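PDB 4CW4: beta-ketoacyl synthase from Pseudomonas aeruginosa, which catalyses the condensation of acetyl-CoA with malonyl-ACP to acetoacetyl-ACP, the primer that starts fatty acid synthesis. Local coordinates for the interface of chains A and B. Coordinates in Å, arbitrary orientation; residue numbers count along the deposited sequence, not the author numbering. Chains: chain A/B, Beta-ketoacyl synthase.

Contact 1: the interface of chains A and B. Residues chain A 107, 158, 245-247; chain B 105, 107, 158, 246.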
ATOM      1  N   HIS A 107     -20.525 -21.414   2.516  1.00 12.76           N
ATOM      2  CA  HIS A 107     -20.901 -22.511   3.415  1.00 12.98           C
ATOM      3  C   HIS A 107     -22.053 -22.069   4.305  1.00 13.18           C
ATOM      4  O   HIS A 107     -21.952 -21.030   4.939  1.00 15.21           O
ATOM      5  CB  HIS A 107     -19.747 -22.890   4.352  1.00 13.64           C
ATOM      6  CG  HIS A 107     -18.572 -23.515   3.682  1.00 13.65           C
ATOM      7  ND1 HIS A 107     -17.286 -23.346   4.150  1.00 13.76           N
ATOM      8  CD2 HIS A 107     -18.472 -24.324   2.599  1.00 15.76           C
ATOM      9  CE1 HIS A 107     -16.447 -24.003   3.373  1.00 15.16           C
ATOM     10  NE2 HIS A 107     -17.141 -24.617   2.432  1.00 16.05           N
ATOM     11  N   LYS A 158     -20.424 -27.610   8.161  1.00 12.75           N
ATOM     12  CA  LYS A 158     -20.532 -26.613   7.102  1.00 12.55           C
ATOM     13  C   LYS A 158     -20.817 -27.321   5.785  1.00 12.97           C
ATOM     14  O   LYS A 158     -20.168 -28.311   5.451  1.00 14.73           O
ATOM     15  CB  LYS A 158     -19.266 -25.777   6.994  1.00 13.99           C
ATOM     16  CG  LYS A 158     -19.262 -24.485   7.876  1.00 15.73           C
ATOM     17  CD  LYS A 158     -19.642 -24.720   9.342  1.00 17.79           C
ATOM     18  CE  LYS A 158     -18.563 -25.473  10.126  1.00 20.10           C
ATOM     19  NZ  LYS A 158     -18.817 -25.508  11.631  1.00 22.76           N
ATOM     20  N   ARG A 245      -7.522 -22.951   4.375  1.00 11.43           N
ATOM     21  CA  ARG A 245      -7.798 -23.822   5.505  1.00 11.70           C
ATOM     22  C   ARG A 245      -9.285 -23.958   5.769  1.00 11.83           C
ATOM     23  O   ARG A 245      -9.732 -25.022   6.189  1.00 12.06           O
ATOM     24  CB  ARG A 245      -7.046 -23.329   6.747  1.00 12.02           C
ATOM     25  CG  ARG A 245      -5.562 -23.647   6.713  1.00 12.72           C
ATOM     26  CD  ARG A 245      -5.296 -25.119   6.934  1.00 12.16           C
ATOM     27  NE  ARG A 245      -3.873 -25.412   6.842  1.00 12.16           N
ATOM     28  CZ  ARG A 245      -3.346 -26.625   6.865  1.00 12.92           C
ATOM     29  NH1 ARG A 245      -4.115 -27.689   7.005  1.00 14.48           N
ATOM     30  NH2 ARG A 245      -2.034 -26.762   6.761  1.00 14.27           N
ATOM     31  N   LEU A 246     -10.056 -22.905   5.506  1.00 11.75           N
ATOM     32  CA  LEU A 246     -11.521 -23.004   5.603  1.00 12.93           C
ATOM     33  C   LEU A 246     -12.149 -23.851   4.501  1.00 13.53           C
ATOM     34  O   LEU A 246     -13.308 -24.246   4.614  1.00 14.25           O
ATOM     35  CB  LEU A 246     -12.141 -21.601   5.656  1.00 12.82           C
ATOM     36  CG  LEU A 246     -11.844 -20.826   6.940  1.00 13.27           C
ATOM     37  CD1 LEU A 246     -12.177 -19.343   6.782  1.00 13.73           C
ATOM     38  CD2 LEU A 246     -12.608 -21.437   8.096  1.00 14.60           C
ATOM     39  N   LYS A 247     -11.387 -24.131   3.444  1.00 13.98           N
ATOM     40  CA  LYS A 247     -11.808 -25.037   2.377  1.00 14.78           C
ATOM     41  C   LYS A 247     -11.176 -26.432   2.506  1.00 14.96           C
ATOM     42  O   LYS A 247     -11.397 -27.305   1.660  1.00 16.56           O
ATOM     43  CB  LYS A 247     -11.422 -24.438   1.028  1.00 14.82           C
ATOM     44  CG  LYS A 247     -12.167 -23.156   0.691  1.00 16.96           C
ATOM     45  CD  LYS A 247     -11.774 -22.647  -0.695  1.00 19.49           C
ATOM     46  CE  LYS A 247     -12.579 -21.427  -1.124  1.00 22.01           C
ATOM     47  NZ  LYS A 247     -12.420 -21.136  -2.565  1.00 24.12           N
TER
ATOM     48  N   HIS B 105      -7.991 -23.447  14.526  1.00 13.92           N
ATOM     49  CA  HIS B 105      -9.165 -23.932  13.834  1.00 14.78           C
ATOM     50  C   HIS B 105      -8.981 -23.950  12.322  1.00 15.01           C
ATOM     51  O   HIS B 105      -8.381 -23.042  11.735  1.00 17.46           O
ATOM     52  CB  HIS B 105     -10.376 -23.062  14.183  1.00 16.22           C
ATOM     53  CG  HIS B 105     -11.608 -23.403  13.398  1.00 17.50           C
ATOM     54  ND1 HIS B 105     -11.938 -22.763  12.222  1.00 18.76           N
ATOM     55  CD2 HIS B 105     -12.591 -24.308  13.625  1.00 17.47           C
ATOM     56  CE1 HIS B 105     -13.060 -23.275  11.744  1.00 18.19           C
ATOM     57  NE2 HIS B 105     -13.482 -24.203  12.585  1.00 18.65           N
ATOM     58  N   HIS B 107     -11.175 -26.185   8.697  1.00 12.76           N
ATOM     59  CA  HIS B 107     -12.184 -27.168   8.288  1.00 12.98           C
ATOM     60  C   HIS B 107     -11.508 -28.324   7.566  1.00 13.18           C
ATOM     61  O   HIS B 107     -10.759 -28.086   6.632  1.00 15.21           O
ATOM     62  CB  HIS B 107     -13.188 -26.564   7.298  1.00 13.64           C
ATOM     63  CG  HIS B 107     -14.083 -25.517   7.869  1.00 13.65           C
ATOM     64  ND1 HIS B 107     -14.556 -24.466   7.113  1.00 13.76           N
ATOM     65  CD2 HIS B 107     -14.616 -25.359   9.105  1.00 15.76           C
ATOM     66  CE1 HIS B 107     -15.320 -23.696   7.863  1.00 15.16           C
ATOM     67  NE2 HIS B 107     -15.386 -24.222   9.073  1.00 16.05           N
ATOM     68  N   LYS B 158     -17.904 -29.940   5.396  1.00 12.75           N
ATOM     69  CA  LYS B 158     -16.752 -29.370   6.086  1.00 12.55           C
ATOM     70  C   LYS B 158     -16.989 -29.446   7.588  1.00 12.97           C
ATOM     71  O   LYS B 158     -18.064 -29.095   8.072  1.00 14.73           O
ATOM     72  CB  LYS B 158     -16.503 -27.932   5.659  1.00 13.99           C
ATOM     73  CG  LYS B 158     -15.542 -27.773   4.434  1.00 15.73           C
ATOM     74  CD  LYS B 158     -15.902 -28.651   3.230  1.00 17.79           C
ATOM     75  CE  LYS B 158     -17.176 -28.190   2.515  1.00 20.10           C
ATOM     76  NZ  LYS B 158     -17.419 -28.900   1.186  1.00 22.76           N
ATOM     77  N   LEU B 246     -17.400 -18.320   4.206  1.00 11.75           N
ATOM     78  CA  LEU B 246     -16.910 -19.686   4.453  1.00 12.93           C
ATOM     79  C   LEU B 246     -17.176 -20.181   5.872  1.00 13.53           C
ATOM     80  O   LEU B 246     -17.077 -21.377   6.134  1.00 14.25           O
ATOM     81  CB  LEU B 246     -15.422 -19.784   4.093  1.00 12.82           C
ATOM     82  CG  LEU B 246     -15.123 -19.666   2.598  1.00 13.27           C
ATOM     83  CD1 LEU B 246     -13.636 -19.416   2.348  1.00 13.73           C
ATOM     84  CD2 LEU B 246     -15.596 -20.911   1.880  1.00 14.60           C
TER
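A:Leu246 and B:Leu246 meet at the two-fold axis of this ketosynthase homodimer, CB to CB at 4.1 Å, and each lays a methyl over the partner's histidine. CD2 of A:Leu246 covers one face of the B:His107 ring, displaced toward the rim and 3.5 Å from CE1; B:Leu246 does the same to A:His107. CE1 of B:His105 touches the A:Leu246 methyl as well. Further along, A:Lys158 and B:Lys158 pack CB to CB at 3.7 Å. Both chains then bend at chi2 and chi3 (50° and 71°). The bend carries CE of A:Lys158 to 3.6 Å from NE2 of B:His107, and the lysine and histidine side chains cross at roughly a right angle. The side-chain amine NZ of A:Lys158 stays 4.5 Å from NE2 of B:His107, too far to bond; any positive charge there would probably disfavour protonation of the ring.

At the polar rim, ND1 of B:His107 gives its N-H to the carbonyl O of A:Leu246 at 2.8 Å. The oxygen lies near the imidazole plane, while the donor is tilted 19° from the carbonyl plane. The backbone N of B:His107 bonds to O of A:Arg245, so the 3-10 helix 245-247 of one subunit is held at two carbonyls by strand 104-112 of the other. Strands 155-163 of the two subunits form an antiparallel bridge, where N of A:Lys158 bonds to O of B:Lys158 at 2.8 Å and the reverse pair matches it.

Contact 2: the interface of chains A and B. Residues chain A 258, 263, 266-267, 270-271, 600; chain B 400-403.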
ATOM      1  N   LEU A 258       2.689 -13.378  -3.360  1.00 12.86           N
ATOM      2  CA  LEU A 258       2.089 -12.826  -4.563  1.00 13.03           C
ATOM      3  C   LEU A 258       0.814 -12.019  -4.268  1.00 12.01           C
ATOM      4  O   LEU A 258       0.300 -11.322  -5.133  1.00 13.08           O
ATOM      5  CB  LEU A 258       1.820 -13.921  -5.597  1.00 12.76           C
ATOM      6  CG  LEU A 258       3.059 -14.659  -6.124  1.00 13.82           C
ATOM      7  CD1 LEU A 258       2.660 -15.586  -7.282  1.00 14.61           C
ATOM      8  CD2 LEU A 258       4.142 -13.695  -6.557  1.00 15.88           C
ATOM      9  N   MET A 263       3.043  -6.044  -5.273  0.71  9.56           N
ATOM     10  CA  MET A 263       3.493  -6.967  -6.302  0.71  9.61           C
ATOM     11  C   MET A 263       3.284  -6.507  -7.746  0.71  9.21           C
ATOM     12  O   MET A 263       4.088  -6.871  -8.601  0.71  9.97           O
ATOM     13  CB  MET A 263       2.941  -8.369  -6.050  0.71  8.82           C
ATOM     14  CG  MET A 263       3.652  -9.011  -4.881  0.71  8.69           C
ATOM     15  SD  MET A 263       5.275  -9.671  -5.395  0.71  9.38           S
ATOM     16  CE  MET A 263       6.200  -9.599  -3.862  0.71 11.04           C
ATOM     17  N   ASP A 266       6.511  -4.699  -7.954  1.00 10.27           N
ATOM     18  CA  ASP A 266       7.657  -5.586  -7.842  1.00 10.85           C
ATOM     19  C   ASP A 266       7.837  -6.438  -9.099  1.00 11.50           C
ATOM     20  O   ASP A 266       8.954  -6.687  -9.528  1.00 12.33           O
ATOM     21  CB  ASP A 266       7.497  -6.509  -6.626  1.00 11.82           C
ATOM     22  CG  ASP A 266       7.371  -5.756  -5.308  1.00 13.64           C
ATOM     23  OD1 ASP A 266       7.955  -4.661  -5.154  1.00 15.08           O
ATOM     24  OD2 ASP A 266       6.661  -6.279  -4.414  1.00 15.30           O
ATOM     25  N   PHE A 267       6.737  -6.909  -9.683  1.00 10.86           N
ATOM     26  CA  PHE A 267       6.829  -7.732 -10.887  1.00 10.71           C
ATOM     27  C   PHE A 267       7.418  -6.937 -12.058  1.00 11.68           C
ATOM     28  O   PHE A 267       8.119  -7.481 -12.892  1.00 11.94           O
ATOM     29  CB  PHE A 267       5.458  -8.296 -11.273  1.00 10.80           C
ATOM     30  CG  PHE A 267       5.214  -9.685 -10.756  1.00 11.00           C
ATOM     31  CD1 PHE A 267       5.594 -10.051  -9.480  1.00 12.64           C
ATOM     32  CD2 PHE A 267       4.616 -10.641 -11.561  1.00 11.68           C
ATOM     33  CE1 PHE A 267       5.389 -11.323  -9.005  1.00 12.88           C
ATOM     34  CE2 PHE A 267       4.419 -11.943 -11.088  1.00 13.10           C
ATOM     35  CZ  PHE A 267       4.811 -12.279  -9.808  1.00 13.10           C
ATOM     36  N   ALA A 270      11.240  -6.799 -11.506  1.00 12.34           N
ATOM     37  CA  ALA A 270      11.848  -8.122 -11.523  1.00 11.85           C
ATOM     38  C   ALA A 270      11.782  -8.832 -12.860  1.00 12.70           C
ATOM     39  O   ALA A 270      12.667  -9.617 -13.173  1.00 13.92           O
ATOM     40  CB  ALA A 270      11.207  -8.988 -10.478  1.00 11.64           C
ATOM     41  N   TYR A 271      10.714  -8.594 -13.623  1.00 12.14           N
ATOM     42  CA  TYR A 271      10.443  -9.423 -14.803  1.00 13.09           C
ATOM     43  C   TYR A 271      10.244  -8.647 -16.085  1.00 13.67           C
ATOM     44  O   TYR A 271      10.291  -9.236 -17.154  1.00 14.43           O
ATOM     45  CB  TYR A 271       9.217 -10.292 -14.550  1.00 13.62           C
ATOM     46  CG  TYR A 271       9.341 -11.120 -13.290  1.00 13.17           C
ATOM     47  CD1 TYR A 271      10.473 -11.905 -13.043  1.00 13.70           C
ATOM     48  CD2 TYR A 271       8.330 -11.120 -12.346  1.00 14.17           C
ATOM     49  CE1 TYR A 271      10.588 -12.652 -11.869  1.00 14.42           C
ATOM     50  CE2 TYR A 271       8.426 -11.869 -11.182  1.00 14.95           C
ATOM     51  CZ  TYR A 271       9.560 -12.633 -10.946  1.00 15.66           C
ATOM     52  OH  TYR A 271       9.632 -13.381  -9.791  1.00 16.10           O
ATOM     53  N   PHE A 600      11.629 -13.785 -16.316  1.00 18.29           N
ATOM     54  CA  PHE A 600      11.915 -14.635 -15.165  1.00 19.98           C
ATOM     55  C   PHE A 600      13.206 -15.442 -15.294  1.00 20.25           C
ATOM     56  O   PHE A 600      13.387 -16.216 -16.232  1.00 20.46           O
ATOM     57  CB  PHE A 600      10.731 -15.576 -14.924  1.00 21.41           C
ATOM     58  CG  PHE A 600      10.858 -16.429 -13.684  1.00 21.69           C
ATOM     59  CD1 PHE A 600      11.611 -17.587 -13.698  1.00 23.44           C
ATOM     60  CD2 PHE A 600      10.192 -16.085 -12.518  1.00 21.94           C
ATOM     61  CE1 PHE A 600      11.720 -18.373 -12.557  1.00 23.49           C
ATOM     62  CE2 PHE A 600      10.289 -16.879 -11.373  1.00 22.14           C
ATOM     63  CZ  PHE A 600      11.055 -18.013 -11.392  1.00 23.14           C
TER
ATOM     64  N   LYS B 400      14.896 -10.920 -11.553  1.00 12.54           N
ATOM     65  CA  LYS B 400      14.897 -11.932 -10.497  1.00 13.75           C
ATOM     66  C   LYS B 400      14.417 -13.274 -11.020  1.00 14.56           C
ATOM     67  O   LYS B 400      13.844 -13.362 -12.109  1.00 15.04           O
ATOM     68  CB  LYS B 400      14.010 -11.500  -9.314  1.00 14.67           C
ATOM     69  CG  LYS B 400      14.428 -10.175  -8.654  1.00 14.29           C
ATOM     70  CD  LYS B 400      13.531  -9.783  -7.464  1.00 15.14           C
ATOM     71  CE  LYS B 400      13.730 -10.683  -6.231  1.00 15.14           C
ATOM     72  NZ  LYS B 400      15.084 -10.525  -5.618  1.00 15.19           N
ATOM     73  N   LYS B 401      14.693 -14.319 -10.239  1.00 16.15           N
ATOM     74  CA  LYS B 401      14.005 -15.597 -10.365  1.00 18.58           C
ATOM     75  C   LYS B 401      12.879 -15.537  -9.341  1.00 19.20           C
ATOM     76  O   LYS B 401      11.927 -14.796  -9.527  1.00 18.81           O
ATOM     77  CB  LYS B 401      14.956 -16.760 -10.065  1.00 22.85           C
ATOM     78  CG  LYS B 401      15.965 -17.014 -11.142  1.00 27.26           C
ATOM     79  CD  LYS B 401      16.909 -18.150 -10.784  1.00 30.41           C
ATOM     80  CE  LYS B 401      17.982 -18.346 -11.854  1.00 32.76           C
ATOM     81  NZ  LYS B 401      19.065 -19.241 -11.366  1.00 34.69           N
ATOM     82  N   SER B 402      13.001 -16.283  -8.247  1.00 20.40           N
ATOM     83  CA  SER B 402      12.030 -16.189  -7.162  1.00 20.92           C
ATOM     84  C   SER B 402      11.882 -14.739  -6.718  1.00 18.72           C
ATOM     85  O   SER B 402      12.875 -14.046  -6.489  1.00 19.18           O
ATOM     86  CB  SER B 402      12.482 -17.014  -5.965  1.00 23.24           C
ATOM     87  OG  SER B 402      11.747 -16.626  -4.815  1.00 25.94           O
ATOM     88  N   ILE B 403      10.642 -14.296  -6.570  1.00 18.43           N
ATOM     89  CA  ILE B 403      10.363 -12.911  -6.220  1.00 16.65           C
ATOM     90  C   ILE B 403      10.771 -12.584  -4.790  1.00 18.21           C
ATOM     91  O   ILE B 403      10.914 -11.428  -4.452  1.00 17.55           O
ATOM     92  CB  ILE B 403       8.858 -12.585  -6.438  1.00 15.93           C
ATOM     93  CG1 ILE B 403       8.602 -11.077  -6.523  1.00 14.95           C
ATOM     94  CG2 ILE B 403       8.000 -13.210  -5.338  1.00 16.57           C
ATOM     95  CD1 ILE B 403       9.364 -10.330  -7.586  1.00 16.38           C
TER
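The carbonyl O of B:Lys401 receives the phenol of A:Tyr271, OH to O at 2.7 Å, in a hydrogen bond that runs nearly along the C=O axis (173° at the oxygen). This oxygen also lies at the edge of the tyrosine ring and in its plane, so the ring points its rim, not its face, at the partner's backbone. A:Phe600 comes in from another side: CE2 of its ring approaches the same oxygen, and one face of the ring lies against CA of B:Lys401, displaced toward the rim, with CZ 3.9 Å from that carbon. Its CG is anti to the backbone N (chi1 -175°), the torsion that swings the ring over B:Lys401. One residue earlier in the loop, the backbone N of B:Lys400 bonds to O of A:Ala270 at 3.0 Å, on a lone pair of the carbonyl. The aliphatic part of B:Lys400, from CB to CD, runs past CB of A:Ala270.

B:Ile403 is the apolar plug and buries 84 Å² against chain A. Its CG1 is anti to the backbone N (chi1 -162°), which sends the longer branch toward the helix while CG2 takes the crowded position and faces CD2 of A:Leu258. At the tip, CD1 rests on CB of A:Ala270 at 3.7 Å and comes to CE2 of A:Tyr271 from the face that CB of A:Ala270 covers, beyond the rim. CG1 meets the thioether SD of A:Met263 at 3.8 Å, the thioether and the isoleucine branch running antiparallel alongside each other, and also touches CE1 of A:Phe267, whose side chain it crosses at about a right angle. Behind this front, CE2 of A:Tyr271 sits over the centre of the A:Phe267 ring, and CB of A:Ala270 covers one face of the tyrosine ring; both should help fix the phenol's direction.

In the ketosynthase fold, the loop carrying residues 400 to 403 follows strand 387-394 and lies against helix 263-273 of the other subunit, flanked by helix 255-259 and the loop at A:Phe600.

Contact 1 and contact 2 belong to the same two-fold interface, their C-alpha centres about 32 Å apart, and they share no residue or secondary-structure element. In chain A the sequence passes from the 3-10 helix 245-247 of contact 1 to helices 255-259 and 263-273 of contact 2, so a short stretch links the two. Contact 1 straddles the dimer axis, where Leu246 and Lys158 meet their own copies, whereas contact 2 joins unlike segments and recurs with the chains exchanged. Their centres are about 30 and 26 Å from the active-site cysteine A:Cys286, consistent with a role in holding the homodimer together rather than direct participation in catalysis.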